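Local coordinates for protein endo-1,4-beta-mannanase (PDB 5Y6T) that probably hydrolyses internal beta-1,4-mannosidic bonds of mannans, as an earthworm endo-1,4-beta-mannanase of glycoside hydrolase family 5 linked to cold adaptation, at residues N28-N33 with S325-G330; P78-N83 with T125-D130; K210-I215 with G258-Y263. All coordinates share one frame; numbering follows the deposited sequence.

Strand 20-28 comes first in the beta/alpha barrel, and the segment after it opens interaction 1. This contact closes only with 325-330, after the last barrel strand 322-325, so it joins the first and last barrel strands and encloses the chain between them. Interactions 2 and 3 both nest inside its loop. Interaction 2 ties the hairpin beyond strand 65-72 to helix 126-133, beyond strand 112-119. It closes before interaction 3 begins, so these two follow in series. Interaction 3 joins helix 201-218 to the lead-in of strand 262-266. Interactions 1 and 3 lie on opposite sides of the chain's centre, their centres 24 Å apart.

Interaction 1 (N28-N33 with S325-G330); sequences NIAWQN and SWQANG
Gln327 reaches from 325-330 across to 28-33. Its CB lies 3.5 Å from Asn28 O and sits over the centre of the Trp326 ring. CG passes Ile29 O at 4.0 Å. Beyond CG the chain is extended (chi2 179°), which carries the amide up to Ala30 N and against the Trp31 ring. OE1 takes a nearly straight bond from Ala30 N, 2.8 Å long, in the carbonyl plane and on a lone pair. The same OE1 lies above one face of the Trp31 indole, and the amide stands almost upright on that ring. Gln327 NE2 is 3.6 Å from Trp31 CZ2 and bonds to Gly331 O.

Asn329 ND2 comes over the same indole face near its rim and donates to Trp31 O at 2.8 Å, from above the carbonyl plane. An alanine in place of Trp31 would probably leave the amides of Gln327 and Asn329 without their aromatic floor and open a gap beside Trp326.

Asn28 grips Ser325 O twice, through its backbone N and through ND2. Its OD1 bonds to Arg67. Two further backbone bonds, Ala328 N to Asn28 O and Asn329 N to Ile29 O, complete the seam. The peptides before Ala30 and Gln327 are cis. Trp326 CH2 touches Ala30 CB at 3.7 Å, and the Trp326 side chain lies about 3 Å from a bound Tris, probably from the crystallisation liquor. This is the closure of a beta/alpha barrel at the C-terminal strand ends, where family 5 enzymes bind sugar; the cis peptide after Trp326 is consistent with other family members.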
loop_
_atom_site.group_PDB
_atom_site.type_symbol
_atom_site.label_atom_id
_atom_site.label_comp_id
_atom_site.label_asym_id
_atom_site.label_seq_id
_atom_site.Cartn_x
_atom_site.Cartn_y
_atom_site.Cartn_z
ATOM N N ASN A 28 -6.564 -6.311 3.130
ATOM C CA ASN A 28 -6.085 -6.375 1.800
ATOM C C ASN A 28 -7.056 -7.265 1.028
ATOM O O ASN A 28 -7.420 -8.329 1.541
ATOM C CB ASN A 28 -4.714 -7.024 1.735
ATOM C CG ASN A 28 -3.621 -6.154 2.263
ATOM O OD1 ASN A 28 -2.987 -5.453 1.495
ATOM N ND2 ASN A 28 -3.339 -6.271 3.558
ATOM N N ILE A 29 -7.439 -6.845 -0.165
ATOM C CA ILE A 29 -8.301 -7.736 -1.038
ATOM C C ILE A 29 -7.517 -9.035 -1.360
ATOM O O ILE A 29 -8.076 -10.106 -1.116
ATOM C CB ILE A 29 -8.975 -7.050 -2.215
ATOM C CG1 ILE A 29 -9.773 -5.859 -1.704
ATOM C CG2 ILE A 29 -9.874 -7.994 -2.988
ATOM C CD1 ILE A 29 -10.712 -6.164 -0.576
ATOM N N ALA A 30 -6.280 -8.997 -1.832
ATOM C CA ALA A 30 -5.642 -7.861 -2.535
ATOM C C ALA A 30 -6.008 -7.799 -4.033
ATOM O O ALA A 30 -5.720 -6.823 -4.728
ATOM C CB ALA A 30 -4.164 -7.897 -2.371
ATOM N N TRP A 31 -6.701 -8.820 -4.492
ATOM C CA TRP A 31 -7.185 -8.954 -5.847
ATOM C C TRP A 31 -8.306 -9.971 -5.892
ATOM O O TRP A 31 -8.542 -10.654 -4.937
ATOM C CB TRP A 31 -6.128 -9.429 -6.833
ATOM C CG TRP A 31 -5.496 -10.771 -6.447
ATOM C CD1 TRP A 31 -5.995 -12.021 -6.673
ATOM C CD2 TRP A 31 -4.321 -10.938 -5.677
ATOM N NE1 TRP A 31 -5.145 -12.962 -6.135
ATOM C CE2 TRP A 31 -4.115 -12.325 -5.499
ATOM C CE3 TRP A 31 -3.418 -10.037 -5.081
ATOM C CZ2 TRP A 31 -2.974 -12.850 -4.817
ATOM C CZ3 TRP A 31 -2.301 -10.560 -4.400
ATOM C CH2 TRP A 31 -2.116 -11.933 -4.233
ATOM N N GLN A 32 -9.013 -9.987 -7.014
ATOM C CA GLN A 32 -9.930 -11.113 -7.353
ATOM C C GLN A 32 -9.262 -11.931 -8.443
ATOM O O GLN A 32 -8.924 -13.113 -8.238
ATOM C CB GLN A 32 -11.287 -10.585 -7.794
ATOM C CG GLN A 32 -12.317 -11.636 -8.234
ATOM C CD GLN A 32 -12.722 -12.591 -7.129
ATOM O OE1 GLN A 32 -12.538 -12.336 -5.945
ATOM N NE2 GLN A 32 -13.256 -13.729 -7.532
ATOM N N ASN A 33 -9.076 -11.319 -9.606
ATOM C CA ASN A 33 -8.234 -11.899 -10.637
ATOM C C ASN A 33 -6.909 -11.108 -10.685
ATOM O O ASN A 33 -6.889 -10.017 -11.233
ATOM C CB ASN A 33 -8.924 -11.814 -11.976
ATOM C CG ASN A 33 -10.149 -12.735 -12.066
ATOM O OD1 ASN A 33 -10.409 -13.534 -11.148
ATOM N ND2 ASN A 33 -10.938 -12.569 -13.142
ATOM N N SER A 325 -5.415 -6.834 7.272
ATOM C CA SER A 325 -5.081 -8.257 7.240
ATOM C C SER A 325 -4.864 -8.800 5.834
ATOM O O SER A 325 -5.309 -8.210 4.841
ATOM C CB SER A 325 -6.169 -9.019 7.988
ATOM O OG SER A 325 -7.438 -8.851 7.388
ATOM N N TRP A 326 -4.228 -9.971 5.769
ATOM C CA TRP A 326 -3.893 -10.628 4.533
ATOM C C TRP A 326 -4.684 -11.988 4.451
ATOM O O TRP A 326 -4.473 -12.865 5.288
ATOM C CB TRP A 326 -2.379 -10.904 4.433
ATOM C CG TRP A 326 -2.021 -11.420 3.092
ATOM C CD1 TRP A 326 -1.835 -12.733 2.721
ATOM C CD2 TRP A 326 -1.888 -10.646 1.902
ATOM N NE1 TRP A 326 -1.618 -12.819 1.343
ATOM C CE2 TRP A 326 -1.596 -11.546 0.831
ATOM C CE3 TRP A 326 -1.943 -9.262 1.628
ATOM C CZ2 TRP A 326 -1.426 -11.102 -0.499
ATOM C CZ3 TRP A 326 -1.732 -8.846 0.319
ATOM C CH2 TRP A 326 -1.473 -9.768 -0.714
ATOM N N GLN A 327 -5.480 -12.194 3.413
ATOM C CA GLN A 327 -6.095 -11.246 2.494
ATOM C C GLN A 327 -7.541 -11.774 2.275
ATOM O O GLN A 327 -7.842 -12.969 2.500
ATOM C CB GLN A 327 -5.428 -11.126 1.134
ATOM C CG GLN A 327 -5.225 -12.459 0.429
ATOM C CD GLN A 327 -4.557 -12.325 -0.961
ATOM O OE1 GLN A 327 -4.708 -11.300 -1.678
ATOM N NE2 GLN A 327 -3.863 -13.381 -1.391
ATOM N N ALA A 328 -8.446 -10.871 1.866
ATOM C CA ALA A 328 -9.915 -11.129 1.773
ATOM C C ALA A 328 -10.233 -12.313 0.881
ATOM O O ALA A 328 -11.171 -13.040 1.185
ATOM C CB ALA A 328 -10.677 -9.916 1.313
ATOM N N ASN A 329 -9.399 -12.557 -0.124
ATOM C CA ASN A 329 -9.704 -13.612 -1.073
ATOM C C ASN A 329 -9.297 -14.978 -0.512
ATOM O O ASN A 329 -9.623 -16.021 -1.105
ATOM C CB ASN A 329 -9.133 -13.379 -2.512
ATOM C CG ASN A 329 -7.626 -13.407 -2.592
ATOM O OD1 ASN A 329 -6.959 -14.187 -1.892
ATOM N ND2 ASN A 329 -7.064 -12.569 -3.448
ATOM N N GLY A 330 -8.557 -14.985 0.558
ATOM C CA GLY A 330 -8.264 -16.197 1.320
ATOM C C GLY A 330 -7.140 -17.017 0.787
ATOM O O GLY A 330 -6.807 -18.089 1.334
#

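Interaction 2 (P78-N83 with T125-D130); sequences PEFDGN and TSRYRD
Phe80 and Arg127 lie side by side, their side chains pointing opposite ways. Phe80 belongs to a small beta hairpin, strands 79-80 and 86-88, and Arg127 to the first turn of helix 126-133. Their main contact is a CH-pi interaction. Arg127 CB sits over the centre of the Phe80 ring, 3.4 Å from its centroid and only 4° off the normal. The backbone of Tyr128 comes near CZ of the same ring, while Tyr128 OH turns elsewhere and bonds to Asn119 O.

From CB the arginine bends (chi2 -62°) and runs back past the ring to the tip of the hairpin. Its guanidinium is tilted 31° to the Phe80 plane. One face of it meets the backbone of Asn83, with Asn83 C 3.5 Å from Arg127 NH1. Arg127 NH2 makes a weak bond to Gly82 O at 3.0 Å. Asp81 shapes this tip: its OD1 accepts from Asn83 N in an Asx turn, and from Tyr85 N as well. The Asp81 carboxylate itself does not touch the arginine. A water at the guanidinium edge links the two sides, accepting from Arg127 NH2 at 2.7 Å and donating to Asp81 O at 2.9 Å.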
loop_
_atom_site.group_PDB
_atom_site.type_symbol
_atom_site.label_atom_id
_atom_site.label_comp_id
_atom_site.label_asym_id
_atom_site.label_seq_id
_atom_site.Cartn_x
_atom_site.Cartn_y
_atom_site.Cartn_z
ATOM N N PRO A 78 -0.087 -1.751 -17.248
ATOM C CA PRO A 78 -0.626 -0.850 -18.263
ATOM C C PRO A 78 -0.352 -1.257 -19.737
ATOM O O PRO A 78 0.143 -2.365 -20.015
ATOM C CB PRO A 78 0.071 0.452 -17.930
ATOM C CG PRO A 78 1.420 -0.008 -17.485
ATOM C CD PRO A 78 1.174 -1.232 -16.667
ATOM N N GLU A 79 -0.768 -0.420 -20.655
ATOM C CA GLU A 79 -0.661 -0.741 -22.046
ATOM C C GLU A 79 0.607 -0.172 -22.630
ATOM O O GLU A 79 0.784 1.039 -22.679
ATOM C CB GLU A 79 -1.874 -0.173 -22.803
ATOM C CG GLU A 79 -1.902 -0.549 -24.264
ATOM C CD GLU A 79 -2.199 -2.046 -24.532
ATOM O OE1 GLU A 79 -2.468 -2.826 -23.606
ATOM O OE2 GLU A 79 -2.143 -2.452 -25.723
ATOM N N PHE A 80 1.478 -1.086 -23.054
ATOM C CA PHE A 80 2.789 -0.754 -23.604
ATOM C C PHE A 80 2.743 -0.835 -25.115
ATOM O O PHE A 80 2.169 -1.780 -25.650
ATOM C CB PHE A 80 3.901 -1.696 -23.106
ATOM C CG PHE A 80 4.121 -1.657 -21.623
ATOM C CD1 PHE A 80 4.959 -0.710 -21.083
ATOM C CD2 PHE A 80 3.549 -2.596 -20.784
ATOM C CE1 PHE A 80 5.198 -0.635 -19.742
ATOM C CE2 PHE A 80 3.771 -2.533 -19.400
ATOM C CZ PHE A 80 4.605 -1.533 -18.881
ATOM N N ASP A 81 3.410 0.096 -25.784
ATOM C CA ASP A 81 3.524 -0.024 -27.225
ATOM C C ASP A 81 4.688 -0.980 -27.586
ATOM O O ASP A 81 5.352 -1.568 -26.695
ATOM C CB ASP A 81 3.573 1.359 -27.880
ATOM C CG ASP A 81 4.936 2.021 -27.796
ATOM O OD1 ASP A 81 5.952 1.453 -27.304
ATOM O OD2 ASP A 81 5.013 3.144 -28.331
ATOM N N GLY A 82 4.967 -1.133 -28.891
ATOM C CA GLY A 82 6.005 -2.037 -29.333
ATOM C C GLY A 82 7.458 -1.747 -28.934
ATOM O O GLY A 82 8.330 -2.585 -29.074
ATOM N N ASN A 83 7.713 -0.520 -28.493
ATOM C CA ASN A 83 8.980 -0.113 -27.991
ATOM C C ASN A 83 9.051 0.020 -26.461
ATOM O O ASN A 83 10.078 0.386 -25.944
ATOM C CB ASN A 83 9.364 1.206 -28.597
ATOM C CG ASN A 83 9.678 1.074 -30.095
ATOM O OD1 ASN A 83 10.402 0.178 -30.479
ATOM N ND2 ASN A 83 9.165 1.979 -30.905
ATOM N N THR A 125 7.684 -8.276 -14.993
ATOM C CA THR A 125 7.776 -8.407 -16.436
ATOM C C THR A 125 8.777 -7.390 -17.012
ATOM O O THR A 125 9.069 -6.380 -16.388
ATOM C CB THR A 125 6.434 -8.232 -17.114
ATOM O OG1 THR A 125 5.985 -6.894 -16.919
ATOM C CG2 THR A 125 5.433 -9.293 -16.622
ATOM N N SER A 126 9.339 -7.657 -18.186
ATOM C CA SER A 126 10.442 -6.860 -18.732
ATOM C C SER A 126 9.985 -5.423 -19.011
ATOM O O SER A 126 10.772 -4.433 -18.848
ATOM C CB SER A 126 11.066 -7.560 -19.978
ATOM O OG SER A 126 10.052 -7.558 -21.014
ATOM N N ARG A 127 8.720 -5.226 -19.379
ATOM C CA ARG A 127 8.255 -3.855 -19.660
ATOM C C ARG A 127 8.154 -3.038 -18.410
ATOM O O ARG A 127 8.499 -1.831 -18.413
ATOM C CB ARG A 127 6.988 -3.831 -20.429
ATOM C CG ARG A 127 7.054 -4.354 -21.881
ATOM C CD ARG A 127 7.981 -3.521 -22.717
ATOM N NE ARG A 127 7.703 -3.801 -24.140
ATOM C CZ ARG A 127 8.554 -3.559 -25.104
ATOM N NH1 ARG A 127 9.690 -3.002 -24.877
ATOM N NH2 ARG A 127 8.240 -3.901 -26.364
ATOM N N TYR A 128 7.748 -3.669 -17.326
ATOM C CA TYR A 128 7.679 -2.989 -16.031
ATOM C C TYR A 128 9.099 -2.715 -15.500
ATOM O O TYR A 128 9.452 -1.589 -15.103
ATOM C CB TYR A 128 6.804 -3.841 -15.109
ATOM C CG TYR A 128 6.905 -3.652 -13.601
ATOM C CD1 TYR A 128 7.209 -2.467 -13.032
ATOM C CD2 TYR A 128 6.578 -4.726 -12.732
ATOM C CE1 TYR A 128 7.290 -2.311 -11.644
ATOM C CE2 TYR A 128 6.609 -4.604 -11.380
ATOM C CZ TYR A 128 7.015 -3.417 -10.792
ATOM O OH TYR A 128 7.065 -3.387 -9.431
ATOM N N ARG A 129 9.956 -3.702 -15.560
ATOM C CA ARG A 129 11.336 -3.497 -15.127
ATOM C C ARG A 129 11.974 -2.352 -15.886
ATOM O O ARG A 129 12.683 -1.512 -15.301
ATOM C CB ARG A 129 12.161 -4.764 -15.273
ATOM C CG ARG A 129 13.508 -4.638 -14.494
ATOM C CD ARG A 129 14.459 -5.799 -14.660
ATOM N NE ARG A 129 13.947 -7.022 -14.086
ATOM C CZ ARG A 129 13.290 -7.951 -14.751
ATOM N NH1 ARG A 129 13.026 -7.788 -16.054
ATOM N NH2 ARG A 129 12.886 -9.037 -14.091
ATOM N N ASP A 130 11.684 -2.290 -17.174
ATOM C CA ASP A 130 12.279 -1.222 -17.970
ATOM C C ASP A 130 11.792 0.179 -17.532
ATOM O O ASP A 130 12.589 1.119 -17.678
ATOM C CB ASP A 130 11.978 -1.426 -19.453
ATOM C CG ASP A 130 12.819 -2.568 -20.083
ATOM O OD1 ASP A 130 13.718 -3.171 -19.423
ATOM O OD2 ASP A 130 12.461 -2.960 -21.220
HETATM O O HOH W 1 5.635 -4.313 -25.943
#

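Interaction 3 (K210-I215 with G258-Y263); sequences KQTAAI and GVIDFY
Thr212 is the first residue of 210-215 to meet 258-263, and its methyl group does most of the touching. CG2 stands trans to the backbone N, and this aims it at the chain just after Gly258. Thr212 CG2 lies 3.8 Å from Gly258 C and 3.3 Å from Val259 O. That oxygen is also bonded to Lys216 NZ, one turn further along the helix. Thr212 OG1 is turned back to its own helix and bonds to Ile208 O. Thr212 OG1 comes no nearer to 258-263 than Ile260 CG2, at 4.3 Å.

Ala213 follows and meets Gly258 through its backbone N and its CB. Ala213 N is 3.5 Å from Gly258 CA, and Ala213 CB is 3.7 Å from the same atom. A side chain on Gly258 would come tight against Ala213 CB, so the bare CA lets the loop lie close on the helix. Gly258 O is bonded to Asn209 ND2, from the preceding turn.

Ala214 and Ile215 face other neighbours. Ala214 packs on helix 135-152, and Ile215 on Val224 of strand 223-228, which Thr212 also touches. Asp261 OD2 forms a salt bridge with Lys216 NZ and also bonds to Val224 N. Helix 201-218 thus lies on the outside of the barrel, between helix 135-152, strand 223-228 and the loop that leaves helix 246-253 and enters strand 262-266.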
loop_
_atom_site.group_PDB
_atom_site.type_symbol
_atom_site.label_atom_id
_atom_site.label_comp_id
_atom_site.label_asym_id
_atom_site.label_seq_id
_atom_site.Cartn_x
_atom_site.Cartn_y
_atom_site.Cartn_z
ATOM N N LYS A 210 9.352 9.650 -8.183
ATOM C CA LYS A 210 8.799 10.307 -9.381
ATOM C C LYS A 210 7.320 10.091 -9.514
ATOM O O LYS A 210 6.576 11.022 -9.863
ATOM C CB LYS A 210 9.569 9.964 -10.671
ATOM C CG LYS A 210 11.034 10.397 -10.630
ATOM C CD LYS A 210 11.871 9.871 -11.802
ATOM C CE LYS A 210 13.339 10.344 -11.797
ATOM N NZ LYS A 210 13.556 11.766 -12.127
ATOM N N GLN A 211 6.881 8.856 -9.315
ATOM C CA GLN A 211 5.434 8.589 -9.379
ATOM C C GLN A 211 4.636 9.196 -8.245
ATOM O O GLN A 211 3.549 9.722 -8.465
ATOM C CB GLN A 211 5.137 7.108 -9.491
ATOM C CG GLN A 211 5.574 6.550 -10.817
ATOM C CD GLN A 211 5.494 5.053 -10.807
ATOM O OE1 GLN A 211 4.437 4.469 -11.110
ATOM N NE2 GLN A 211 6.582 4.404 -10.411
ATOM N N THR A 212 5.236 9.266 -7.066
ATOM C CA THR A 212 4.564 9.900 -5.938
ATOM C C THR A 212 4.359 11.394 -6.244
ATOM O O THR A 212 3.277 11.938 -6.010
ATOM C CB THR A 212 5.292 9.659 -4.600
ATOM O OG1 THR A 212 5.283 8.245 -4.266
ATOM C CG2 THR A 212 4.619 10.365 -3.466
ATOM N N ALA A 213 5.399 12.036 -6.762
ATOM C CA ALA A 213 5.349 13.446 -7.090
ATOM C C ALA A 213 4.223 13.637 -8.136
ATOM O O ALA A 213 3.384 14.568 -8.040
ATOM C CB ALA A 213 6.671 13.880 -7.699
ATOM N N ALA A 214 4.211 12.756 -9.167
ATOM C CA ALA A 214 3.238 12.890 -10.230
ATOM C C ALA A 214 1.819 12.743 -9.692
ATOM O O ALA A 214 0.948 13.540 -10.078
ATOM C CB ALA A 214 3.457 11.870 -11.356
ATOM N N ILE A 215 1.566 11.754 -8.801
ATOM C CA ILE A 215 0.241 11.628 -8.158
ATOM C C ILE A 215 -0.180 12.960 -7.423
ATOM O O ILE A 215 -1.314 13.415 -7.544
ATOM C CB ILE A 215 0.231 10.414 -7.193
ATOM C CG1 ILE A 215 0.311 9.124 -8.018
ATOM C CG2 ILE A 215 -0.933 10.510 -6.261
ATOM C CD1 ILE A 215 0.785 7.956 -7.092
ATOM N N GLY A 258 7.753 14.400 -4.195
ATOM C CA GLY A 258 7.575 12.952 -4.245
ATOM C C GLY A 258 7.840 12.328 -2.899
ATOM O O GLY A 258 8.808 11.544 -2.749
ATOM N N VAL A 259 6.978 12.676 -1.924
ATOM C CA VAL A 259 7.127 12.255 -0.539
ATOM C C VAL A 259 5.834 11.568 -0.144
ATOM O O VAL A 259 4.743 11.971 -0.601
ATOM C CB VAL A 259 7.457 13.441 0.383
ATOM C CG1 VAL A 259 8.792 14.003 -0.020
ATOM C CG2 VAL A 259 6.333 14.498 0.397
ATOM N N ILE A 260 5.932 10.569 0.746
ATOM C CA ILE A 260 4.751 9.821 1.165
ATOM C C ILE A 260 4.161 10.433 2.444
ATOM O O ILE A 260 4.803 11.329 3.033
ATOM C CB ILE A 260 5.024 8.345 1.299
ATOM C CG1 ILE A 260 5.912 8.028 2.476
ATOM C CG2 ILE A 260 5.502 7.839 0.002
ATOM C CD1 ILE A 260 6.086 6.550 2.776
ATOM N N ASP A 261 2.952 10.041 2.824
ATOM C CA ASP A 261 2.264 10.638 3.916
ATOM C C ASP A 261 2.182 9.777 5.130
ATOM O O ASP A 261 2.115 10.345 6.238
ATOM C CB ASP A 261 0.846 11.010 3.499
ATOM C CG ASP A 261 0.859 12.034 2.395
ATOM O OD1 ASP A 261 1.111 13.251 2.721
ATOM O OD2 ASP A 261 0.754 11.640 1.212
ATOM N N PHE A 262 2.070 8.447 4.936
ATOM C CA PHE A 262 2.201 7.496 6.052
ATOM C C PHE A 262 3.046 6.291 5.669
ATOM O O PHE A 262 3.022 5.796 4.528
ATOM C CB PHE A 262 0.897 7.137 6.743
ATOM C CG PHE A 262 -0.130 6.366 5.910
ATOM C CD1 PHE A 262 -0.080 4.990 5.817
ATOM C CD2 PHE A 262 -1.152 7.021 5.269
ATOM C CE1 PHE A 262 -1.056 4.268 5.167
ATOM C CE2 PHE A 262 -2.117 6.306 4.570
ATOM C CZ PHE A 262 -2.050 4.938 4.504
ATOM N N TYR A 263 3.876 5.921 6.616
ATOM C CA TYR A 263 4.687 4.688 6.540
ATOM C C TYR A 263 3.710 3.464 6.682
ATOM O O TYR A 263 2.551 3.579 7.142
ATOM C CB TYR A 263 5.758 4.656 7.614
ATOM C CG TYR A 263 6.755 5.762 7.450
ATOM C CD1 TYR A 263 7.593 5.831 6.334
ATOM C CD2 TYR A 263 6.885 6.747 8.385
ATOM C CE1 TYR A 263 8.494 6.848 6.175
ATOM C CE2 TYR A 263 7.811 7.792 8.224
ATOM C CZ TYR A 263 8.609 7.840 7.084
ATOM O OH TYR A 263 9.571 8.791 6.852
#